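Long-range contacts in BauA (Acinetobacter baumannii, PDB 6HCP), which serves as the outer-membrane receptor for ferric preacinetobactin and probably carries iron into the cell in the TonB-dependent manner of its family: residues 79-84 against 101-105; 124-129 against 245-251; 207-211 against 223-227; 311-317 against 339-345. All coordinates share one frame; numbering follows the deposited sequence.

Contact 1. Residues 79-84 against 101-105; sequences DITEVI and SENYY
E102 keeps its CG beside its own backbone N (chi1 -57°) and runs on extended, a shape that carries its carboxylate across to the backbone N-H groups of I80 and T81. T81 is turned the same way about its first torsion (chi1 -60°), which brings OG1 round to the oxygen that its own N already faces. E102 OE1 is thus gripped twice: T81 N donates at 2.7 Å from the syn side, and T81 OG1 donates at 2.6 Å into the anti lone pair. I80 N adds a weak bond of 3.2 Å to E102 OE2, which also accepts from T130 N. The D79 carboxylate, capping E82 N, stacks on that of E102 with planes 12° apart; their like charges are probably eased by these donors. A water links T81 OG1 to N103 N. Farther along, the slim end of I84 suits a flat partner: CD1 stands 4.0 Å from the centre of the Y104 ring, over its face, a CH-pi contact. The short helix 81-84 of the plug domain is thereby tied to the loop before strand 105-106, while I80, I84 and Y104 all rest on V161 of strand 159-165 and I84 also meets strand 135-142.

Contact 2. Residues 124-129 against 245-251; sequences ITPFYR and YDALDHV. With C8E ((hydroxyethyloxy)tri(ethyloxy)octane), chain B; EDO (1,2-ethanediol), chain Z.
At the interface between plug and barrel, Y245 and D249 reach inward from strand 238-252 and hold the plug loop 124-129 at two points. The long tyrosine brings its hydroxyl to a backbone carbonyl of the loop: Y245 OH donates to I124 O at 2.6 Å, in the carbonyl plane. P126, whose N has no hydrogen to give, packs its ring against the same phenol, with P126 CD 3.9 Å from Y245 CZ. At the second point R129, bent in mid-chain, grips D249 side-on in a two-nitrogen salt bridge. R129 NE gives a bond of 3.0 Å to D249 OD1, and R129 NH2 one of 2.9 Å to D249 OD2. The fit is skewed, since guanidinium and carboxylate planes stand 43° apart and OD1 is met from above its plane. CG of D249 lies opposite the backbone N (chi1 177°), which extends the acid toward the plug. R129 NH2 also donates to G99 O, and a 1,2-ethanediol, probably from the crystallisation liquor, donates from O1 to D249 OD2 at 2.7 Å. On the other side of the strand, D246 touches a detergent molecule. Polar and ionic ties from the inner wall to a plug filling the lumen are typical of TonB-dependent receptors.

Contact 3. Residues 207-211 against 223-227; sequences NGMYR and ESRLF. With C8E ((hydroxyethyloxy)tri(ethyloxy)octane), chain B.
Strands 207-211 and 223-227 run antiparallel, their axes 169° apart in direction and 4.6 Å apart at closest, with M209-L226 and R211-S224 as hydrogen-bonded pairs and G208-F227 and Y210-R225 as non-hydrogen-bonded ones. The bond from M209 N to L226 O, 2.8 Å long, is one of four backbone bonds between these segments. Y210 and R225 lie side by side and point the same way, the aliphatic part of the arginine meeting the ring at its edge, with R225 CG 3.3 Å from Y210 CD1. Both serve one oxygen: Y210 OH donates to E223 OE2 at 3.2 Å and R225 NH2, in a salt bridge, at 3.0 Å, from opposite faces of the carboxylate, so the acid fixes the phenol and the guanidinium together. On this same face a detergent chain lies across G208, which has no side chain to obstruct it, and touches R225 and F227.

The other face looks toward the plug. M209 bends at chi2 (-79°) and chi3 (-71°), folding its flexible end back across the neighbouring strand, where CE sits 3.8 Å from S224 CB and 3.9 Å from L226 CB. R211 passes S224 with one guanidinium face over S224 CB. A water lying in the guanidinium plane accepts from R211 NE at 2.7 Å and also joins S224 OG, while the arginine's far nitrogens bind S131 and E133 of the plug. An antiparallel hairpin with one face outward, where the detergent probably stands in for membrane lipid, and the other toward the plug is typical of the barrel of TonB-dependent receptors.

Contact 4. Residues 311-317 against 339-345; sequences STTEYKY and LAFDVDK. With EDO (1,2-ethanediol), chain J; EDO (1,2-ethanediol), chain L.
Y315 lays its CB over one face of the F341 ring, 3.6 Å from the ring centre, in a CH-pi contact. The two rings are nearly parallel, with planes 22° apart, but are slid so far that they barely overlap; the closest carbons are Y315 CD2 and F341 CE2 at 3.3 Å. F341 can lie beneath its partner because its CG stands between the backbone N and the carbonyl carbon (chi1 66°), which swings the ring back over the neighbouring strand. Y315 OH accepts from another 1,2-ethanediol, likewise probably a crystallisation additive.

On the same face K345 curls round, bent at its last two torsions, and its NZ donates to S311 OG at 2.7 Å and to T313 OG1 at 2.9 Å. Short hydroxyl side chains suit this place, since each can pass the link onward: S311 OG is also bonded to G123 O, and T313 OG1 to D287, whose charge may help to steady the buried ammonium. Beside them V343 CG1 packs on T313 CB at 3.6 Å. The opposite face is more polar, and there a water accepts from K316 NZ and lies 2.7 Å from D342 OD1.

The pair forms a regular antiparallel ladder in the barrel wall, flanked by strand 282-297 beside 302-318 and by strand 361-381 beside 331-358. From the plug, the ring of Y128 meets Y315 edge-to-face and that of F127 meets F341.

In the fold
Following the chain from the N terminus, contact 1 comes first and closes a loop of 16 residues entirely within the plug. Contact 2 then begins in the plug at 124-129 and ends on barrel strand 238-252, closing a span of 115 residues; within that span lies contact 3, the hairpin of strands 202-212 and 221-234. Contact 4 follows in series and closes a 21-residue loop farther round the barrel. Residues 124-129 form the hub: Y128 O probably accepts a hydrogen bond from E102 N of contact 1, and the same loop also packs against contact 4. Contacts 2 and 3 join through neighbouring strands, whereas contact 1 touches neither contact 3 nor contact 4.

Contact 1. Residues 79-84 against 101-105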
# COMPACT_ATOMS: atom_id res chain seq x y z
N ASP A 79 -20.85 -11.47 4.36
CA ASP A 79 -22.19 -11.20 4.87
C ASP A 79 -23.04 -10.66 3.72
O ASP A 79 -22.59 -10.57 2.59
CB ASP A 79 -22.13 -10.26 6.08
CG ASP A 79 -21.62 -8.86 5.81
OD1 ASP A 79 -21.68 -8.43 4.65
OD2 ASP A 79 -21.11 -8.22 6.76
N ILE A 80 -24.34 -10.45 3.98
CA ILE A 80 -25.27 -10.12 2.93
C ILE A 80 -24.97 -8.72 2.39
O ILE A 80 -25.08 -8.48 1.19
CB ILE A 80 -26.72 -10.27 3.41
CG1 ILE A 80 -27.03 -11.72 3.78
CG2 ILE A 80 -27.66 -9.74 2.34
CD1 ILE A 80 -26.73 -12.72 2.68
N THR A 81 -24.52 -7.82 3.27
CA THR A 81 -24.18 -6.44 2.87
C THR A 81 -23.15 -6.45 1.74
O THR A 81 -23.24 -5.69 0.78
CB THR A 81 -23.64 -5.64 4.06
OG1 THR A 81 -24.64 -5.61 5.08
CG2 THR A 81 -23.27 -4.22 3.67
N GLU A 82 -22.14 -7.32 1.88
CA GLU A 82 -21.02 -7.42 0.92
C GLU A 82 -21.50 -7.98 -0.42
O GLU A 82 -20.79 -7.85 -1.41
CB GLU A 82 -19.90 -8.28 1.50
CG GLU A 82 -19.16 -7.56 2.61
CD GLU A 82 -17.99 -8.31 3.23
OE1 GLU A 82 -17.56 -9.33 2.67
OE2 GLU A 82 -17.49 -7.82 4.25
N VAL A 83 -22.70 -8.57 -0.45
CA VAL A 83 -23.31 -8.95 -1.70
C VAL A 83 -24.12 -7.79 -2.28
O VAL A 83 -24.03 -7.50 -3.47
CB VAL A 83 -24.20 -10.21 -1.54
CG1 VAL A 83 -24.79 -10.61 -2.87
CG2 VAL A 83 -23.45 -11.37 -0.91
N ILE A 84 -25.05 -7.24 -1.49
CA ILE A 84 -26.12 -6.41 -2.08
C ILE A 84 -25.72 -4.93 -2.19
O ILE A 84 -26.34 -4.20 -2.97
CB ILE A 84 -27.45 -6.57 -1.32
CG1 ILE A 84 -27.36 -6.00 0.10
CG2 ILE A 84 -27.87 -8.03 -1.35
CD1 ILE A 84 -28.70 -5.98 0.83
N SER A 101 -24.28 -6.04 14.26
CA SER A 101 -25.17 -6.51 13.20
C SER A 101 -24.72 -5.90 11.88
O SER A 101 -23.98 -4.92 11.87
CB SER A 101 -26.63 -6.18 13.45
OG SER A 101 -26.91 -4.82 13.11
N GLU A 102 -25.29 -6.42 10.78
CA GLU A 102 -25.22 -5.73 9.49
C GLU A 102 -26.12 -4.49 9.57
O GLU A 102 -26.99 -4.38 10.45
CB GLU A 102 -25.69 -6.61 8.34
CG GLU A 102 -24.93 -7.93 8.20
CD GLU A 102 -25.23 -8.69 6.92
OE1 GLU A 102 -25.21 -8.03 5.87
OE2 GLU A 102 -25.49 -9.94 6.97
N ASN A 103 -25.85 -3.53 8.71
CA ASN A 103 -26.62 -2.29 8.70
C ASN A 103 -26.69 -1.75 7.28
O ASN A 103 -25.67 -1.33 6.72
CB ASN A 103 -26.03 -1.23 9.62
CG ASN A 103 -26.91 0.01 9.70
OD1 ASN A 103 -28.12 -0.10 9.80
ND2 ASN A 103 -26.32 1.19 9.61
N TYR A 104 -27.87 -1.78 6.67
CA TYR A 104 -28.05 -1.20 5.35
C TYR A 104 -29.44 -0.56 5.20
O TYR A 104 -30.37 -0.86 5.93
CB TYR A 104 -27.83 -2.24 4.25
CG TYR A 104 -28.59 -3.53 4.42
CD1 TYR A 104 -29.86 -3.69 3.90
CD2 TYR A 104 -28.01 -4.62 5.04
CE1 TYR A 104 -30.60 -4.84 4.14
CE2 TYR A 104 -28.72 -5.80 5.24
CZ TYR A 104 -30.01 -5.91 4.79
OH TYR A 104 -30.71 -7.08 5.02
N TYR A 105 -29.49 0.43 4.32
CA TYR A 105 -30.67 1.13 3.89
C TYR A 105 -30.96 0.76 2.43
O TYR A 105 -30.02 0.60 1.64
CB TYR A 105 -30.47 2.64 4.00
CG TYR A 105 -30.24 3.17 5.39
CD1 TYR A 105 -29.00 3.06 5.99
CD2 TYR A 105 -31.20 3.94 6.01
CE1 TYR A 105 -28.76 3.58 7.25
CE2 TYR A 105 -31.01 4.40 7.31
CZ TYR A 105 -29.77 4.28 7.90
OH TYR A 105 -29.58 4.79 9.15
O HOH W 1 -23.42 -4.21 7.21

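Contact 2. Residues 124-129 against 245-251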
# COMPACT_ATOMS: atom_id res chain seq x y z
N ILE A 124 -36.90 -16.90 9.60
CA ILE A 124 -36.04 -18.10 9.55
C ILE A 124 -34.54 -17.75 9.60
O ILE A 124 -33.72 -18.52 10.13
CB ILE A 124 -36.35 -18.94 8.30
CG1 ILE A 124 -37.86 -19.17 8.13
CG2 ILE A 124 -35.57 -20.24 8.31
CD1 ILE A 124 -38.48 -19.83 9.34
N THR A 125 -34.18 -16.68 8.90
CA THR A 125 -32.78 -16.26 8.67
C THR A 125 -32.12 -15.81 9.97
O THR A 125 -32.78 -15.43 10.94
CB THR A 125 -32.73 -15.14 7.62
OG1 THR A 125 -33.72 -14.17 7.94
CG2 THR A 125 -32.96 -15.64 6.21
N PRO A 126 -30.77 -15.78 10.02
CA PRO A 126 -30.07 -15.27 11.19
C PRO A 126 -30.50 -13.84 11.54
O PRO A 126 -30.80 -13.06 10.66
CB PRO A 126 -28.60 -15.37 10.77
CG PRO A 126 -28.59 -16.52 9.81
CD PRO A 126 -29.86 -16.35 9.01
N PHE A 127 -30.53 -13.54 12.84
CA PHE A 127 -31.18 -12.33 13.34
C PHE A 127 -30.44 -11.06 12.89
O PHE A 127 -31.07 -10.10 12.50
CB PHE A 127 -31.23 -12.39 14.87
CG PHE A 127 -32.26 -11.49 15.50
CD1 PHE A 127 -33.60 -11.83 15.50
CD2 PHE A 127 -31.88 -10.33 16.17
CE1 PHE A 127 -34.53 -11.05 16.19
CE2 PHE A 127 -32.81 -9.54 16.82
CZ PHE A 127 -34.14 -9.89 16.82
N TYR A 128 -29.10 -11.05 12.95
CA TYR A 128 -28.34 -9.81 12.82
C TYR A 128 -27.26 -9.88 11.73
O TYR A 128 -26.83 -8.83 11.24
CB TYR A 128 -27.67 -9.44 14.15
CG TYR A 128 -28.53 -8.72 15.15
CD1 TYR A 128 -29.57 -7.88 14.77
CD2 TYR A 128 -28.33 -8.94 16.50
CE1 TYR A 128 -30.30 -7.18 15.71
CE2 TYR A 128 -29.01 -8.20 17.45
CZ TYR A 128 -30.04 -7.37 17.06
OH TYR A 128 -30.74 -6.70 18.02
N ARG A 129 -26.70 -11.06 11.46
CA ARG A 129 -25.71 -11.18 10.37
C ARG A 129 -25.78 -12.58 9.78
O ARG A 129 -25.85 -13.55 10.51
CB ARG A 129 -24.29 -10.87 10.88
CG ARG A 129 -23.19 -11.05 9.83
CD ARG A 129 -22.07 -10.03 10.01
NE ARG A 129 -21.50 -10.09 11.33
CZ ARG A 129 -21.40 -9.09 12.18
NH1 ARG A 129 -21.47 -7.82 11.75
NH2 ARG A 129 -21.08 -9.36 13.43
N TYR A 245 -30.33 -25.05 9.13
CA TYR A 245 -28.98 -24.56 9.33
C TYR A 245 -28.74 -24.29 10.81
O TYR A 245 -29.67 -24.08 11.60
CB TYR A 245 -28.75 -23.31 8.48
CG TYR A 245 -29.38 -22.07 9.06
CD1 TYR A 245 -28.73 -21.34 10.03
CD2 TYR A 245 -30.69 -21.74 8.76
CE1 TYR A 245 -29.35 -20.27 10.66
CE2 TYR A 245 -31.30 -20.64 9.35
CZ TYR A 245 -30.63 -19.91 10.31
OH TYR A 245 -31.24 -18.86 10.94
N ASP A 246 -27.45 -24.26 11.15
CA ASP A 246 -26.98 -23.91 12.46
C ASP A 246 -25.79 -22.97 12.25
O ASP A 246 -24.85 -23.32 11.50
CB ASP A 246 -26.58 -25.18 13.21
CG ASP A 246 -26.13 -25.01 14.65
OD1 ASP A 246 -26.11 -23.87 15.16
OD2 ASP A 246 -25.75 -26.02 15.25
N ALA A 247 -25.87 -21.76 12.82
CA ALA A 247 -24.88 -20.69 12.53
C ALA A 247 -24.38 -20.08 13.84
O ALA A 247 -25.10 -20.00 14.83
CB ALA A 247 -25.47 -19.63 11.62
N LEU A 248 -23.15 -19.57 13.77
CA LEU A 248 -22.54 -18.81 14.84
C LEU A 248 -21.85 -17.59 14.22
O LEU A 248 -21.23 -17.73 13.16
CB LEU A 248 -21.52 -19.68 15.58
CG LEU A 248 -20.56 -18.93 16.49
CD1 LEU A 248 -21.25 -18.54 17.78
CD2 LEU A 248 -19.32 -19.76 16.80
N ASP A 249 -22.00 -16.44 14.87
CA ASP A 249 -21.30 -15.21 14.53
C ASP A 249 -20.75 -14.64 15.84
O ASP A 249 -21.50 -14.50 16.82
CB ASP A 249 -22.23 -14.23 13.80
CG ASP A 249 -21.60 -12.87 13.47
OD1 ASP A 249 -20.95 -12.78 12.42
OD2 ASP A 249 -21.58 -12.01 14.36
N HIS A 250 -19.44 -14.40 15.88
CA HIS A 250 -18.78 -13.94 17.08
C HIS A 250 -17.70 -12.92 16.71
O HIS A 250 -16.85 -13.21 15.89
CB HIS A 250 -18.17 -15.12 17.85
CG HIS A 250 -17.50 -14.73 19.12
ND1 HIS A 250 -18.05 -14.98 20.36
CD2 HIS A 250 -16.36 -14.04 19.35
CE1 HIS A 250 -17.25 -14.51 21.30
NE2 HIS A 250 -16.21 -13.93 20.71
N VAL A 251 -17.74 -11.75 17.36
CA VAL A 251 -16.72 -10.72 17.17
C VAL A 251 -16.17 -10.35 18.54
O VAL A 251 -16.90 -10.00 19.44
CB VAL A 251 -17.25 -9.46 16.45
CG1 VAL A 251 -16.13 -8.45 16.22
CG2 VAL A 251 -17.95 -9.81 15.15
C1 C8E B . -22.00 -23.94 15.93
C2 C8E B . -22.44 -23.59 14.52
C3 C8E B . -22.30 -24.74 13.53
C4 C8E B . -20.88 -25.32 13.50
C5 C8E B . -20.66 -26.21 12.28
C6 C8E B . -19.18 -26.24 11.88
C7 C8E B . -18.96 -26.92 10.53
C8 C8E B . -17.47 -27.00 10.21
O9 C8E B . -17.25 -27.02 8.80
C10 C8E B . -15.88 -27.03 8.42
C11 C8E B . -15.77 -27.47 6.98
O12 C8E B . -14.65 -26.84 6.38
C1 EDO Z . -23.87 -10.49 16.20
O1 EDO Z . -22.92 -11.50 16.62
C2 EDO Z . -24.20 -10.67 14.74
O2 EDO Z . -25.01 -11.85 14.57

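Contact 3. Residues 207-211 against 223-227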
# COMPACT_ATOMS: atom_id res chain seq x y z
N ASN A 207 -23.63 -27.75 3.21
CA ASN A 207 -22.55 -26.77 3.29
C ASN A 207 -22.06 -26.73 4.72
O ASN A 207 -22.85 -26.76 5.67
CB ASN A 207 -22.99 -25.39 2.79
CG ASN A 207 -23.09 -25.30 1.29
OD1 ASN A 207 -22.17 -24.80 0.63
ND2 ASN A 207 -24.19 -25.79 0.73
N GLY A 208 -20.73 -26.65 4.88
CA GLY A 208 -20.11 -26.44 6.16
C GLY A 208 -18.99 -25.42 6.04
O GLY A 208 -18.26 -25.41 5.06
N MET A 209 -18.97 -24.45 6.95
CA MET A 209 -18.00 -23.35 6.90
C MET A 209 -17.57 -23.01 8.32
O MET A 209 -18.33 -23.11 9.30
CB MET A 209 -18.60 -22.13 6.19
CG MET A 209 -17.71 -20.88 6.19
SD MET A 209 -17.79 -20.00 7.75
CE MET A 209 -19.45 -19.31 7.71
N TYR A 210 -16.27 -22.75 8.46
CA TYR A 210 -15.71 -22.27 9.70
C TYR A 210 -14.63 -21.26 9.34
O TYR A 210 -13.84 -21.51 8.46
CB TYR A 210 -15.10 -23.40 10.54
CG TYR A 210 -14.51 -22.95 11.85
CD1 TYR A 210 -15.32 -22.41 12.84
CD2 TYR A 210 -13.14 -22.96 12.09
CE1 TYR A 210 -14.81 -21.93 14.02
CE2 TYR A 210 -12.61 -22.46 13.28
CZ TYR A 210 -13.45 -21.98 14.26
OH TYR A 210 -13.00 -21.47 15.45
N ARG A 211 -14.60 -20.13 10.04
CA ARG A 211 -13.44 -19.27 9.96
C ARG A 211 -13.24 -18.56 11.29
O ARG A 211 -14.19 -18.35 12.05
CB ARG A 211 -13.52 -18.33 8.75
CG ARG A 211 -14.72 -17.42 8.72
CD ARG A 211 -14.74 -16.64 7.41
NE ARG A 211 -15.97 -15.90 7.39
CZ ARG A 211 -17.06 -16.26 6.73
NH1 ARG A 211 -18.17 -15.55 6.90
NH2 ARG A 211 -17.00 -17.22 5.82
N GLU A 223 -15.17 -14.75 14.24
CA GLU A 223 -15.41 -16.17 14.13
C GLU A 223 -16.81 -16.39 13.54
O GLU A 223 -17.79 -15.70 13.90
CB GLU A 223 -15.24 -16.83 15.50
CG GLU A 223 -15.55 -18.32 15.47
CD GLU A 223 -15.62 -19.00 16.83
OE1 GLU A 223 -15.78 -18.30 17.86
OE2 GLU A 223 -15.56 -20.25 16.84
N SER A 224 -16.87 -17.18 12.47
CA SER A 224 -18.13 -17.59 11.87
C SER A 224 -18.16 -19.11 11.75
O SER A 224 -17.13 -19.74 11.47
CB SER A 224 -18.33 -16.95 10.52
OG SER A 224 -18.16 -15.54 10.59
N ARG A 225 -19.36 -19.68 11.83
CA ARG A 225 -19.55 -21.10 11.59
C ARG A 225 -20.93 -21.28 10.96
O ARG A 225 -21.88 -20.63 11.37
CB ARG A 225 -19.55 -21.94 12.88
CG ARG A 225 -18.37 -21.78 13.81
CD ARG A 225 -18.32 -22.91 14.85
NE ARG A 225 -17.40 -22.65 15.96
CZ ARG A 225 -17.56 -23.09 17.21
NH1 ARG A 225 -18.58 -23.88 17.51
NH2 ARG A 225 -16.77 -22.62 18.16
N LEU A 226 -21.02 -22.23 10.04
CA LEU A 226 -22.28 -22.58 9.42
C LEU A 226 -22.29 -24.07 9.06
O LEU A 226 -21.33 -24.61 8.50
CB LEU A 226 -22.48 -21.73 8.17
CG LEU A 226 -23.75 -22.01 7.37
CD1 LEU A 226 -24.98 -21.64 8.18
CD2 LEU A 226 -23.73 -21.25 6.05
N PHE A 227 -23.44 -24.70 9.32
CA PHE A 227 -23.76 -26.00 8.78
C PHE A 227 -25.18 -25.93 8.25
O PHE A 227 -26.08 -25.49 8.96
CB PHE A 227 -23.59 -27.08 9.86
CG PHE A 227 -23.96 -28.47 9.39
CD1 PHE A 227 -23.10 -29.19 8.57
CD2 PHE A 227 -25.18 -29.03 9.72
CE1 PHE A 227 -23.46 -30.44 8.09
CE2 PHE A 227 -25.54 -30.28 9.24
CZ PHE A 227 -24.69 -30.97 8.41
C1 C8E B . -22.00 -23.94 15.93
C2 C8E B . -22.44 -23.59 14.52
C3 C8E B . -22.30 -24.74 13.53
C4 C8E B . -20.88 -25.32 13.50
C5 C8E B . -20.66 -26.21 12.28
C6 C8E B . -19.18 -26.24 11.88
C7 C8E B . -18.96 -26.92 10.53
C8 C8E B . -17.47 -27.00 10.21
O9 C8E B . -17.25 -27.02 8.80
C10 C8E B . -15.88 -27.03 8.42
C11 C8E B . -15.77 -27.47 6.98
O12 C8E B . -14.65 -26.84 6.38
O HOH W 2 -15.92 -13.78 9.11

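Contact 4. Residues 311-317 against 339-345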
# COMPACT_ATOMS: atom_id res chain seq x y z
N SER A 311 -37.13 -20.84 14.00
CA SER A 311 -35.76 -20.51 14.24
C SER A 311 -35.61 -20.06 15.68
O SER A 311 -36.59 -19.67 16.33
CB SER A 311 -35.26 -19.46 13.25
OG SER A 311 -35.85 -18.20 13.50
N THR A 312 -34.37 -20.12 16.16
CA THR A 312 -34.02 -19.60 17.45
C THR A 312 -32.77 -18.73 17.28
O THR A 312 -31.88 -19.07 16.53
CB THR A 312 -33.76 -20.71 18.47
OG1 THR A 312 -32.66 -21.45 17.95
CG2 THR A 312 -34.95 -21.62 18.68
N THR A 313 -32.73 -17.67 18.07
CA THR A 313 -31.61 -16.77 18.17
C THR A 313 -31.21 -16.65 19.64
O THR A 313 -32.05 -16.44 20.49
CB THR A 313 -31.97 -15.38 17.64
OG1 THR A 313 -32.30 -15.52 16.26
CG2 THR A 313 -30.88 -14.36 17.88
N GLU A 314 -29.90 -16.74 19.90
CA GLU A 314 -29.35 -16.42 21.20
C GLU A 314 -28.26 -15.36 21.01
O GLU A 314 -27.27 -15.65 20.33
CB GLU A 314 -28.77 -17.67 21.87
CG GLU A 314 -29.79 -18.76 22.13
CD GLU A 314 -29.20 -20.05 22.69
OE1 GLU A 314 -27.99 -20.08 22.95
OE2 GLU A 314 -29.97 -20.97 22.97
N TYR A 315 -28.51 -14.16 21.53
CA TYR A 315 -27.66 -13.01 21.39
C TYR A 315 -27.05 -12.67 22.74
O TYR A 315 -27.77 -12.54 23.72
CB TYR A 315 -28.44 -11.80 20.87
CG TYR A 315 -27.64 -10.53 20.73
CD1 TYR A 315 -26.91 -10.26 19.58
CD2 TYR A 315 -27.70 -9.55 21.70
CE1 TYR A 315 -26.22 -9.06 19.44
CE2 TYR A 315 -27.02 -8.35 21.57
CZ TYR A 315 -26.26 -8.11 20.44
OH TYR A 315 -25.61 -6.91 20.31
N LYS A 316 -25.75 -12.34 22.73
CA LYS A 316 -25.05 -11.89 23.91
C LYS A 316 -24.06 -10.78 23.54
O LYS A 316 -23.35 -10.89 22.55
CB LYS A 316 -24.29 -13.06 24.55
CG LYS A 316 -25.16 -14.18 25.09
CD LYS A 316 -24.30 -15.33 25.63
CE LYS A 316 -25.08 -16.35 26.43
NZ LYS A 316 -26.15 -16.93 25.61
N TYR A 317 -24.02 -9.73 24.36
CA TYR A 317 -23.17 -8.58 24.13
C TYR A 317 -22.61 -8.10 25.47
O TYR A 317 -23.36 -7.81 26.39
CB TYR A 317 -23.93 -7.43 23.44
CG TYR A 317 -23.11 -6.20 23.22
CD1 TYR A 317 -22.90 -5.28 24.23
CD2 TYR A 317 -22.65 -5.87 21.95
CE1 TYR A 317 -22.18 -4.12 24.02
CE2 TYR A 317 -21.89 -4.73 21.73
CZ TYR A 317 -21.64 -3.86 22.77
OH TYR A 317 -20.94 -2.69 22.56
N LEU A 339 -26.05 -7.06 27.48
CA LEU A 339 -27.37 -7.41 26.97
C LEU A 339 -27.33 -8.85 26.49
O LEU A 339 -26.36 -9.30 25.89
CB LEU A 339 -27.73 -6.46 25.82
CG LEU A 339 -29.03 -6.78 25.07
CD1 LEU A 339 -30.23 -6.71 26.00
CD2 LEU A 339 -29.22 -5.83 23.90
N ALA A 340 -28.40 -9.59 26.78
CA ALA A 340 -28.60 -10.88 26.17
C ALA A 340 -30.09 -11.03 25.89
O ALA A 340 -30.91 -10.46 26.63
CB ALA A 340 -28.09 -12.02 27.02
N PHE A 341 -30.41 -11.70 24.79
CA PHE A 341 -31.80 -12.08 24.56
C PHE A 341 -31.83 -13.41 23.82
O PHE A 341 -30.90 -13.79 23.08
CB PHE A 341 -32.58 -10.95 23.89
CG PHE A 341 -32.14 -10.60 22.48
CD1 PHE A 341 -32.55 -11.34 21.39
CD2 PHE A 341 -31.32 -9.50 22.27
CE1 PHE A 341 -32.14 -11.02 20.10
CE2 PHE A 341 -30.92 -9.16 20.98
CZ PHE A 341 -31.32 -9.92 19.91
N ASP A 342 -32.89 -14.17 24.10
CA ASP A 342 -33.18 -15.43 23.45
C ASP A 342 -34.56 -15.29 22.81
O ASP A 342 -35.49 -14.83 23.48
CB ASP A 342 -33.22 -16.59 24.44
CG ASP A 342 -31.92 -16.82 25.20
OD1 ASP A 342 -30.85 -16.56 24.62
OD2 ASP A 342 -31.99 -17.08 26.42
N VAL A 343 -34.69 -15.69 21.55
CA VAL A 343 -35.99 -15.58 20.87
C VAL A 343 -36.27 -16.86 20.08
O VAL A 343 -35.38 -17.44 19.41
CB VAL A 343 -36.09 -14.28 20.05
CG1 VAL A 343 -34.83 -13.95 19.31
CG2 VAL A 343 -37.30 -14.23 19.12
N ASP A 344 -37.49 -17.37 20.26
CA ASP A 344 -38.01 -18.53 19.55
C ASP A 344 -39.10 -18.06 18.58
O ASP A 344 -40.07 -17.42 19.00
CB ASP A 344 -38.59 -19.55 20.53
CG ASP A 344 -37.55 -20.27 21.38
OD1 ASP A 344 -36.42 -20.42 20.90
OD2 ASP A 344 -37.89 -20.68 22.50
N LYS A 345 -38.93 -18.41 17.31
CA LYS A 345 -39.77 -17.92 16.23
C LYS A 345 -40.45 -19.11 15.54
O LYS A 345 -39.82 -20.14 15.33
CB LYS A 345 -38.91 -17.16 15.21
CG LYS A 345 -38.33 -15.83 15.68
CD LYS A 345 -37.10 -15.36 14.90
CE LYS A 345 -35.82 -15.75 15.62
NZ LYS A 345 -34.70 -16.01 14.69
C1 EDO J . -29.24 -4.62 20.40
O1 EDO J . -30.24 -3.70 20.83
C2 EDO J . -27.91 -3.88 20.39
O2 EDO J . -26.94 -4.51 21.24
C1 EDO L . -36.59 -18.21 25.36
O1 EDO L . -36.65 -19.38 24.54
C2 EDO L . -37.58 -17.21 24.79
O2 EDO L . -38.84 -17.83 24.53
O HOH W 3 -28.54 -15.13 24.89